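Local structure of lipoxygenase (Cyanothece sp., 5EK8) at residues Glu358-His364 with Trp569-Asn574; Ile624-Val630 with Ile659-Leu665. The protein probably catalyses the dioxygenation of polyunsaturated fatty acids at a non-haem iron, with 9R specificity. All blocks are in the same frame, centred on the assembly; numbering follows the deposited sequence.

How the contacts relate
The two contacts follow one another along the chain without overlapping. Contact 1 comes first and closes a long, mostly helical excursion of 204 residues, bringing helix 337-377 against the end of helix 549-574 near the centre of the chain. Contact 2 then closes a short excursion of 28 residues, pairing the loop after helix 608-623 with the tail that runs on to the C terminus. Their centres lie about 14 Å apart, yet they touch: Thr571 OG1 of contact 1 lies 2.8 Å from Arg663 N of contact 2, a probable hydrogen bond. A few residues beyond contact 2, the terminal carboxylate of Ile668 joins the iron held by contact 1.

Contact 1 (Glu358-His364 with Trp569-Asn574); sequences EHYAKAH and WHTWVN. With FE2 (Fe (II) ion), chain B.
This buried helix-helix contact builds the iron site, its centre about 6 Å from that of the chain, where the middle of helix 337-377 meets the C-terminal end of helix 549-574. The two segments run nearly antiparallel, at 169°, with axes 9.7 Å apart at closest approach. Register is set by His359 opposite Val573 (CA-CA 6.0 Å) and Ala363 opposite His570 (CA-CA 5.8 Å). A wider pi-type turn interrupts the first helix: His359 O accepts from Ala363 N at 2.9 Å and, weakly, from His364 N at 3.4 Å, so that two histidines five positions apart face the same metal. His359 (chi1 t), His364 (chi1 m) and His570 (chi1 t) each place NE2 2.5 Å from the iron FE. The edge of His570 meets the face of His364 in an offset T-shaped pair, centroids 5.2 Å apart and planes at 80°. Behind the metal, Val573 CG1 packs on His359 CB at 3.5 Å, and Ala363 CB on Trp569 CD1 at 4.0 Å. Trp569, the residue most covered by the opposite helix, donates from NE1 to the backbone Glu358 O (3.1 Å), while Lys362 CD rests 3.6 Å from its CZ2 and Lys362 NZ forms a salt bridge with Glu358 OE2 at 2.9 Å. Glu355 and Asn398 hold the ND1 atoms of His359 and His364. Ile668 adds its terminal carboxylate as a ligand, and Asn574 OD1 approaches FE at a longer 2.9 Å; three histidines, an asparagine and the C-terminal isoleucine make up the lipoxygenase non-haem iron centre.

Contact 2 (Ile624-Val630 with Ile659-Leu665); sequences IKYGLLV and IGNIRTL
Arg663, Leu629 and Lys625 lose the most surface where the loop 624-630 meets the C-terminal tail 659-665. Between the two runs lies a single antiparallel bridge, with Leu628 and Arg663 as the non-hydrogen-bonded pair (CA-CA 4.1 Å). Flanking it, Thr664 N donates to Gly627 O at 2.8 Å and Leu629 N to Ile662 O at 3.0 Å, both nearly linear. Arg663, with chi1 m and then t, t, extends back along the partner loop: NH2 donates to Ile624 O at 2.5 Å, and Lys625 CG covers one face of the guanidinium, 3.4 Å from NH2. The fully extended Lys625 runs the other way, reaching Asn661 OD1 from NZ in a weak bond of 3.5 Å. Leu629 (chi1 m, chi2 t) turns the loop into helix-like backbone angles and sets CD1 3.7 Å from Ile662 CG2 and CD2 3.5 Å from Thr664 OG1. Next to it, Val630 CG2 packs 3.9 Å from Ile659 CG1, over the 3-10 turn 659-661. Gly627 takes a positive phi of 103°; a CB there would clash with Leu665 CD2, which lies 4.0 Å from Gly627 CA. The pairing lies a few residues ahead of the iron ligand Ile668, which the Arg663 side chain touches while its NE forms a salt bridge with Asp575. Around this pairing, Ile624 and Tyr626 lie on helix 188-214, Leu629 and Ile659 pack on helix 639-647, and Ile659 also reaches helix 649-653.

Contact 1 (Glu358-His364 with Trp569-Asn574)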
ATOM      1  N   GLU A 358      -2.512   4.972  -9.558  1.00 31.03           N
ATOM      2  CA  GLU A 358      -3.093   3.635  -9.410  1.00 36.16           C
ATOM      3  C   GLU A 358      -2.375   2.786  -8.367  1.00 43.01           C
ATOM      4  O   GLU A 358      -2.999   2.044  -7.606  1.00 46.18           O
ATOM      5  CB  GLU A 358      -3.081   2.907 -10.754  1.00 38.71           C
ATOM      6  CG  GLU A 358      -3.769   3.669 -11.863  1.00 43.25           C
ATOM      7  CD  GLU A 358      -5.151   4.124 -11.459  1.00 48.99           C
ATOM      8  OE1 GLU A 358      -5.430   5.343 -11.543  1.00 51.35           O
ATOM      9  OE2 GLU A 358      -5.956   3.255 -11.055  1.00 47.78           O
ATOM     10  N   HIS A 359      -1.058   2.907  -8.334  1.00 42.64           N
ATOM     11  CA  HIS A 359      -0.257   2.149  -7.399  1.00 41.33           C
ATOM     12  C   HIS A 359      -0.036   2.869  -6.075  1.00 42.27           C
ATOM     13  O   HIS A 359      -0.730   2.609  -5.090  1.00 43.88           O
ATOM     14  CB  HIS A 359       1.089   1.826  -8.022  1.00 45.10           C
ATOM     15  CG  HIS A 359       1.797   0.698  -7.354  1.00 48.05           C
ATOM     16  ND1 HIS A 359       3.109   0.384  -7.618  1.00 51.05           N
ATOM     17  CD2 HIS A 359       1.368  -0.197  -6.431  1.00 48.15           C
ATOM     18  CE1 HIS A 359       3.463  -0.661  -6.887  1.00 51.90           C
ATOM     19  NE2 HIS A 359       2.424  -1.029  -6.163  1.00 51.38           N
ATOM     20  N   TYR A 360       0.950   3.760  -6.057  1.00 39.91           N
ATOM     21  CA  TYR A 360       1.383   4.394  -4.817  1.00 42.61           C
ATOM     22  C   TYR A 360       0.267   5.153  -4.109  1.00 40.40           C
ATOM     23  O   TYR A 360       0.078   5.007  -2.903  1.00 40.34           O
ATOM     24  CB  TYR A 360       2.552   5.340  -5.081  1.00 46.60           C
ATOM     25  CG  TYR A 360       3.005   6.080  -3.844  1.00 48.06           C
ATOM     26  CD1 TYR A 360       3.677   5.418  -2.820  1.00 47.14           C
ATOM     27  CD2 TYR A 360       2.762   7.438  -3.699  1.00 47.74           C
ATOM     28  CE1 TYR A 360       4.087   6.097  -1.684  1.00 47.68           C
ATOM     29  CE2 TYR A 360       3.166   8.120  -2.574  1.00 46.67           C
ATOM     30  CZ  TYR A 360       3.828   7.451  -1.572  1.00 49.04           C
ATOM     31  OH  TYR A 360       4.228   8.148  -0.458  1.00 54.91           O
ATOM     32  N   ALA A 361      -0.483   5.950  -4.856  1.00 35.83           N
ATOM     33  CA  ALA A 361      -1.533   6.755  -4.248  1.00 31.83           C
ATOM     34  C   ALA A 361      -2.741   5.920  -3.836  1.00 33.93           C
ATOM     35  O   ALA A 361      -3.134   5.924  -2.667  1.00 37.84           O
ATOM     36  CB  ALA A 361      -1.961   7.855  -5.191  1.00 34.10           C
ATOM     37  N   LYS A 362      -3.330   5.213  -4.797  1.00 32.34           N
ATOM     38  CA  LYS A 362      -4.597   4.517  -4.571  1.00 36.60           C
ATOM     39  C   LYS A 362      -4.467   3.290  -3.679  1.00 39.62           C
ATOM     40  O   LYS A 362      -5.382   2.970  -2.921  1.00 41.82           O
ATOM     41  CB  LYS A 362      -5.230   4.107  -5.903  1.00 34.01           C
ATOM     42  CG  LYS A 362      -6.625   3.507  -5.747  1.00 32.51           C
ATOM     43  CD  LYS A 362      -7.239   3.111  -7.086  1.00 32.59           C
ATOM     44  CE  LYS A 362      -7.384   4.307  -8.012  1.00 24.93           C
ATOM     45  NZ  LYS A 362      -8.125   3.964  -9.253  1.00 25.23           N
ATOM     46  N   ALA A 363      -3.340   2.596  -3.767  1.00 42.23           N
ATOM     47  CA  ALA A 363      -3.171   1.380  -2.983  1.00 39.08           C
ATOM     48  C   ALA A 363      -2.466   1.651  -1.658  1.00 41.18           C
ATOM     49  O   ALA A 363      -3.030   1.409  -0.595  1.00 45.55           O
ATOM     50  CB  ALA A 363      -2.417   0.337  -3.779  1.00 39.71           C
ATOM     51  N   HIS A 364      -1.240   2.156  -1.719  1.00 39.91           N
ATOM     52  CA  HIS A 364      -0.432   2.312  -0.515  1.00 44.64           C
ATOM     53  C   HIS A 364      -0.975   3.372   0.429  1.00 48.22           C
ATOM     54  O   HIS A 364      -1.406   3.075   1.553  1.00 55.31           O
ATOM     55  CB  HIS A 364       1.007   2.662  -0.891  1.00 48.53           C
ATOM     56  CG  HIS A 364       1.768   1.525  -1.491  1.00 52.54           C
ATOM     57  ND1 HIS A 364       2.610   0.716  -0.754  1.00 54.60           N
ATOM     58  CD2 HIS A 364       1.813   1.051  -2.758  1.00 54.47           C
ATOM     59  CE1 HIS A 364       3.143  -0.198  -1.542  1.00 52.95           C
ATOM     60  NE2 HIS A 364       2.675  -0.016  -2.765  1.00 54.13           N
ATOM     61  N   TRP A 569      -6.568  -5.586  -5.864  1.00 46.05           N
ATOM     62  CA  TRP A 569      -6.148  -4.371  -6.558  1.00 46.06           C
ATOM     63  C   TRP A 569      -4.639  -4.189  -6.531  1.00 43.59           C
ATOM     64  O   TRP A 569      -4.002  -4.059  -7.579  1.00 45.34           O
ATOM     65  CB  TRP A 569      -6.820  -3.131  -5.959  1.00 42.08           C
ATOM     66  CG  TRP A 569      -6.326  -1.869  -6.595  1.00 38.36           C
ATOM     67  CD1 TRP A 569      -5.477  -0.948  -6.046  1.00 34.64           C
ATOM     68  CD2 TRP A 569      -6.617  -1.406  -7.918  1.00 37.27           C
ATOM     69  NE1 TRP A 569      -5.235   0.067  -6.945  1.00 31.83           N
ATOM     70  CE2 TRP A 569      -5.928  -0.190  -8.098  1.00 33.81           C
ATOM     71  CE3 TRP A 569      -7.402  -1.896  -8.965  1.00 38.32           C
ATOM     72  CZ2 TRP A 569      -6.003   0.540  -9.282  1.00 36.21           C
ATOM     73  CZ3 TRP A 569      -7.478  -1.165 -10.140  1.00 35.26           C
ATOM     74  CH2 TRP A 569      -6.781   0.037 -10.289  1.00 35.11           C
ATOM     75  N   HIS A 570      -4.072  -4.171  -5.332  1.00 41.87           N
ATOM     76  CA  HIS A 570      -2.638  -3.996  -5.198  1.00 44.41           C
ATOM     77  C   HIS A 570      -1.885  -5.131  -5.873  1.00 46.97           C
ATOM     78  O   HIS A 570      -0.838  -4.908  -6.461  1.00 46.11           O
ATOM     79  CB  HIS A 570      -2.231  -3.901  -3.730  1.00 47.10           C
ATOM     80  CG  HIS A 570      -0.749  -3.895  -3.527  1.00 54.18           C
ATOM     81  ND1 HIS A 570      -0.035  -5.036  -3.242  1.00 55.80           N
ATOM     82  CD2 HIS A 570       0.154  -2.890  -3.605  1.00 56.21           C
ATOM     83  CE1 HIS A 570       1.248  -4.733  -3.136  1.00 54.32           C
ATOM     84  NE2 HIS A 570       1.388  -3.439  -3.350  1.00 51.74           N
ATOM     85  N   THR A 571      -2.421  -6.346  -5.780  1.00 48.51           N
ATOM     86  CA  THR A 571      -1.848  -7.493  -6.476  1.00 43.88           C
ATOM     87  C   THR A 571      -1.716  -7.184  -7.954  1.00 44.77           C
ATOM     88  O   THR A 571      -0.649  -7.330  -8.549  1.00 46.99           O
ATOM     89  CB  THR A 571      -2.712  -8.764  -6.313  1.00 40.30           C
ATOM     90  OG1 THR A 571      -2.592  -9.263  -4.979  1.00 43.38           O
ATOM     91  CG2 THR A 571      -2.262  -9.838  -7.284  1.00 37.75           C
ATOM     92  N   TRP A 572      -2.822  -6.732  -8.529  1.00 41.67           N
ATOM     93  CA  TRP A 572      -2.913  -6.492  -9.955  1.00 39.23           C
ATOM     94  C   TRP A 572      -1.951  -5.411 -10.395  1.00 40.10           C
ATOM     95  O   TRP A 572      -1.220  -5.586 -11.367  1.00 39.26           O
ATOM     96  CB  TRP A 572      -4.332  -6.100 -10.342  1.00 34.46           C
ATOM     97  CG  TRP A 572      -4.564  -6.127 -11.817  1.00 33.56           C
ATOM     98  CD1 TRP A 572      -4.062  -5.260 -12.752  1.00 31.74           C
ATOM     99  CD2 TRP A 572      -5.374  -7.062 -12.530  1.00 33.64           C
ATOM    100  NE1 TRP A 572      -4.511  -5.604 -14.006  1.00 32.72           N
ATOM    101  CE2 TRP A 572      -5.317  -6.708 -13.896  1.00 34.42           C
ATOM    102  CE3 TRP A 572      -6.143  -8.167 -12.147  1.00 36.64           C
ATOM    103  CZ2 TRP A 572      -5.996  -7.418 -14.876  1.00 40.60           C
ATOM    104  CZ3 TRP A 572      -6.820  -8.873 -13.123  1.00 43.04           C
ATOM    105  CH2 TRP A 572      -6.738  -8.498 -14.475  1.00 45.69           C
ATOM    106  N   VAL A 573      -1.940  -4.296  -9.672  1.00 37.19           N
ATOM    107  CA  VAL A 573      -1.111  -3.170 -10.080  1.00 40.26           C
ATOM    108  C   VAL A 573       0.375  -3.469  -9.869  1.00 44.27           C
ATOM    109  O   VAL A 573       1.212  -3.170 -10.724  1.00 42.60           O
ATOM    110  CB  VAL A 573      -1.494  -1.887  -9.324  1.00 43.51           C
ATOM    111  CG1 VAL A 573      -0.615  -0.733  -9.766  1.00 47.82           C
ATOM    112  CG2 VAL A 573      -2.952  -1.558  -9.568  1.00 41.30           C
ATOM    113  N   ASN A 574       0.694  -4.086  -8.738  1.00 48.44           N
ATOM    114  CA  ASN A 574       2.080  -4.353  -8.368  1.00 47.12           C
ATOM    115  C   ASN A 574       2.720  -5.467  -9.191  1.00 49.87           C
ATOM    116  O   ASN A 574       3.827  -5.311  -9.701  1.00 48.18           O
ATOM    117  CB  ASN A 574       2.168  -4.695  -6.881  1.00 45.14           C
ATOM    118  CG  ASN A 574       3.587  -4.889  -6.413  1.00 52.12           C
ATOM    119  OD1 ASN A 574       4.286  -3.921  -6.109  1.00 52.38           O
ATOM    120  ND2 ASN A 574       4.025  -6.145  -6.342  1.00 57.11           N
TER
HETATM  121 FE   FE2 B 701       3.297  -2.016  -4.091  1.00 61.35          FE

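Contact 2 (Ile624-Val630 with Ile659-Leu665)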
ATOM      1  N   ILE A 624       9.511 -10.160  -5.188  1.00 64.12           N
ATOM      2  CA  ILE A 624       9.240 -10.495  -3.793  1.00 57.70           C
ATOM      3  C   ILE A 624       7.753 -10.787  -3.614  1.00 57.46           C
ATOM      4  O   ILE A 624       6.920  -9.883  -3.726  1.00 61.82           O
ATOM      5  CB  ILE A 624       9.661  -9.356  -2.841  1.00 49.85           C
ATOM      6  CG1 ILE A 624      11.141  -9.019  -3.028  1.00 48.30           C
ATOM      7  CG2 ILE A 624       9.387  -9.735  -1.399  1.00 46.07           C
ATOM      8  CD1 ILE A 624      11.548  -7.707  -2.408  1.00 44.81           C
ATOM      9  N   LYS A 625       7.417 -12.042  -3.336  1.00 55.32           N
ATOM     10  CA  LYS A 625       6.019 -12.453  -3.324  1.00 57.57           C
ATOM     11  C   LYS A 625       5.652 -13.297  -2.107  1.00 57.04           C
ATOM     12  O   LYS A 625       5.361 -14.483  -2.233  1.00 66.34           O
ATOM     13  CB  LYS A 625       5.695 -13.220  -4.611  1.00 64.36           C
ATOM     14  CG  LYS A 625       4.220 -13.232  -4.977  1.00 69.73           C
ATOM     15  CD  LYS A 625       4.027 -13.516  -6.454  1.00 74.51           C
ATOM     16  CE  LYS A 625       2.600 -13.224  -6.888  1.00 78.72           C
ATOM     17  NZ  LYS A 625       2.469 -13.238  -8.371  1.00 80.63           N
ATOM     18  N   TYR A 626       5.655 -12.675  -0.932  1.00 50.85           N
ATOM     19  CA  TYR A 626       5.252 -13.345   0.300  1.00 47.78           C
ATOM     20  C   TYR A 626       3.928 -12.774   0.812  1.00 54.64           C
ATOM     21  O   TYR A 626       3.756 -11.555   0.907  1.00 58.29           O
ATOM     22  CB  TYR A 626       6.349 -13.205   1.359  1.00 45.95           C
ATOM     23  CG  TYR A 626       6.081 -13.918   2.668  1.00 49.56           C
ATOM     24  CD1 TYR A 626       6.671 -15.142   2.945  1.00 47.42           C
ATOM     25  CD2 TYR A 626       5.252 -13.357   3.637  1.00 54.40           C
ATOM     26  CE1 TYR A 626       6.438 -15.796   4.140  1.00 48.11           C
ATOM     27  CE2 TYR A 626       5.011 -14.009   4.835  1.00 55.11           C
ATOM     28  CZ  TYR A 626       5.610 -15.230   5.078  1.00 54.34           C
ATOM     29  OH  TYR A 626       5.383 -15.885   6.264  1.00 57.54           O
ATOM     30  N   GLY A 627       2.997 -13.660   1.151  1.00 51.09           N
ATOM     31  CA  GLY A 627       1.696 -13.247   1.646  1.00 46.54           C
ATOM     32  C   GLY A 627       0.605 -13.378   0.600  1.00 47.34           C
ATOM     33  O   GLY A 627       0.219 -12.397  -0.043  1.00 45.47           O
ATOM     34  N   LEU A 628       0.116 -14.603   0.425  1.00 47.46           N
ATOM     35  CA  LEU A 628      -0.947 -14.897  -0.531  1.00 46.48           C
ATOM     36  C   LEU A 628      -2.141 -15.519   0.185  1.00 50.68           C
ATOM     37  O   LEU A 628      -1.976 -16.288   1.134  1.00 51.74           O
ATOM     38  CB  LEU A 628      -0.446 -15.834  -1.632  1.00 48.94           C
ATOM     39  CG  LEU A 628       0.813 -15.388  -2.378  1.00 50.37           C
ATOM     40  CD1 LEU A 628       1.835 -16.515  -2.432  1.00 43.57           C
ATOM     41  CD2 LEU A 628       0.474 -14.899  -3.777  1.00 55.06           C
ATOM     42  N   LEU A 629      -3.341 -15.173  -0.273  1.00 49.60           N
ATOM     43  CA  LEU A 629      -4.578 -15.624   0.358  1.00 49.22           C
ATOM     44  C   LEU A 629      -4.669 -17.145   0.456  1.00 51.95           C
ATOM     45  O   LEU A 629      -4.931 -17.688   1.532  1.00 54.72           O
ATOM     46  CB  LEU A 629      -5.792 -15.087  -0.405  1.00 50.72           C
ATOM     47  CG  LEU A 629      -6.108 -13.598  -0.260  1.00 49.72           C
ATOM     48  CD1 LEU A 629      -7.323 -13.247  -1.089  1.00 51.35           C
ATOM     49  CD2 LEU A 629      -6.328 -13.228   1.203  1.00 48.61           C
ATOM     50  N   VAL A 630      -4.457 -17.827  -0.666  1.00 50.22           N
ATOM     51  CA  VAL A 630      -4.556 -19.283  -0.700  1.00 52.51           C
ATOM     52  C   VAL A 630      -3.465 -19.930   0.143  1.00 52.74           C
ATOM     53  O   VAL A 630      -3.752 -20.760   1.002  1.00 56.20           O
ATOM     54  CB  VAL A 630      -4.467 -19.838  -2.140  1.00 52.82           C
ATOM     55  CG1 VAL A 630      -4.560 -21.360  -2.127  1.00 48.08           C
ATOM     56  CG2 VAL A 630      -5.565 -19.242  -3.008  1.00 52.21           C
ATOM     57  N   ILE A 659      -5.971 -17.893  -8.529  1.00 54.73           N
ATOM     58  CA  ILE A 659      -6.349 -17.334  -7.235  1.00 51.20           C
ATOM     59  C   ILE A 659      -5.212 -17.452  -6.228  1.00 52.97           C
ATOM     60  O   ILE A 659      -5.187 -16.744  -5.221  1.00 55.61           O
ATOM     61  CB  ILE A 659      -7.600 -18.027  -6.667  1.00 52.47           C
ATOM     62  CG1 ILE A 659      -7.339 -19.520  -6.455  1.00 52.28           C
ATOM     63  CG2 ILE A 659      -8.775 -17.844  -7.610  1.00 54.22           C
ATOM     64  CD1 ILE A 659      -8.506 -20.258  -5.837  1.00 50.91           C
ATOM     65  N   GLY A 660      -4.271 -18.350  -6.510  1.00 52.45           N
ATOM     66  CA  GLY A 660      -3.112 -18.545  -5.660  1.00 52.78           C
ATOM     67  C   GLY A 660      -2.098 -17.428  -5.812  1.00 55.67           C
ATOM     68  O   GLY A 660      -1.157 -17.329  -5.027  1.00 57.10           O
ATOM     69  N   ASN A 661      -2.289 -16.585  -6.823  1.00 56.78           N
ATOM     70  CA  ASN A 661      -1.406 -15.448  -7.049  1.00 56.68           C
ATOM     71  C   ASN A 661      -1.966 -14.154  -6.467  1.00 55.06           C
ATOM     72  O   ASN A 661      -1.382 -13.083  -6.633  1.00 54.73           O
ATOM     73  CB  ASN A 661      -1.139 -15.271  -8.544  1.00 61.41           C
ATOM     74  CG  ASN A 661       0.008 -16.138  -9.037  1.00 68.58           C
ATOM     75  OD1 ASN A 661       0.988 -16.360  -8.324  1.00 69.28           O
ATOM     76  ND2 ASN A 661      -0.110 -16.631 -10.264  1.00 74.84           N
ATOM     77  N   ILE A 662      -3.097 -14.262  -5.780  1.00 51.21           N
ATOM     78  CA  ILE A 662      -3.714 -13.110  -5.135  1.00 48.93           C
ATOM     79  C   ILE A 662      -3.098 -12.864  -3.764  1.00 47.40           C
ATOM     80  O   ILE A 662      -3.204 -13.702  -2.867  1.00 46.62           O
ATOM     81  CB  ILE A 662      -5.233 -13.297  -4.984  1.00 49.61           C
ATOM     82  CG1 ILE A 662      -5.883 -13.463  -6.359  1.00 47.32           C
ATOM     83  CG2 ILE A 662      -5.839 -12.116  -4.246  1.00 49.97           C
ATOM     84  CD1 ILE A 662      -7.362 -13.769  -6.312  1.00 44.69           C
ATOM     85  N   ARG A 663      -2.465 -11.706  -3.602  1.00 48.20           N
ATOM     86  CA  ARG A 663      -1.782 -11.374  -2.354  1.00 45.67           C
ATOM     87  C   ARG A 663      -2.766 -11.061  -1.232  1.00 41.99           C
ATOM     88  O   ARG A 663      -3.870 -10.587  -1.479  1.00 42.36           O
ATOM     89  CB  ARG A 663      -0.836 -10.190  -2.559  1.00 43.21           C
ATOM     90  CG  ARG A 663       0.312 -10.448  -3.526  1.00 39.74           C
ATOM     91  CD  ARG A 663       1.158  -9.199  -3.677  1.00 40.11           C
ATOM     92  NE  ARG A 663       2.372  -9.410  -4.459  1.00 39.07           N
ATOM     93  CZ  ARG A 663       3.565  -9.680  -3.938  1.00 42.16           C
ATOM     94  NH1 ARG A 663       3.711  -9.799  -2.624  1.00 35.09           N
ATOM     95  NH2 ARG A 663       4.609  -9.847  -4.743  1.00 46.64           N
ATOM     96  N   THR A 664      -2.352 -11.337  -0.001  1.00 43.79           N
ATOM     97  CA  THR A 664      -3.181 -11.110   1.179  1.00 47.72           C
ATOM     98  C   THR A 664      -3.130  -9.645   1.607  1.00 53.57           C
ATOM     99  O   THR A 664      -4.114  -9.081   2.095  1.00 53.75           O
ATOM    100  CB  THR A 664      -2.726 -12.001   2.365  1.00 58.38           C
ATOM    101  OG1 THR A 664      -2.879 -13.383   2.026  1.00 58.98           O
ATOM    102  CG2 THR A 664      -3.533 -11.706   3.615  1.00 56.63           C
ATOM    103  N   LEU A 665      -1.974  -9.027   1.400  1.00 51.39           N
ATOM    104  CA  LEU A 665      -1.707  -7.717   1.969  1.00 46.85           C
ATOM    105  C   LEU A 665      -0.798  -6.880   1.081  1.00 43.12           C
ATOM    106  O   LEU A 665      -0.410  -7.296  -0.014  1.00 39.21           O
ATOM    107  CB  LEU A 665      -1.075  -7.867   3.357  1.00 42.41           C
ATOM    108  CG  LEU A 665       0.419  -8.219   3.438  1.00 37.15           C
ATOM    109  CD1 LEU A 665       0.884  -8.262   4.885  1.00 38.30           C
ATOM    110  CD2 LEU A 665       0.755  -9.534   2.744  1.00 32.21           C
TER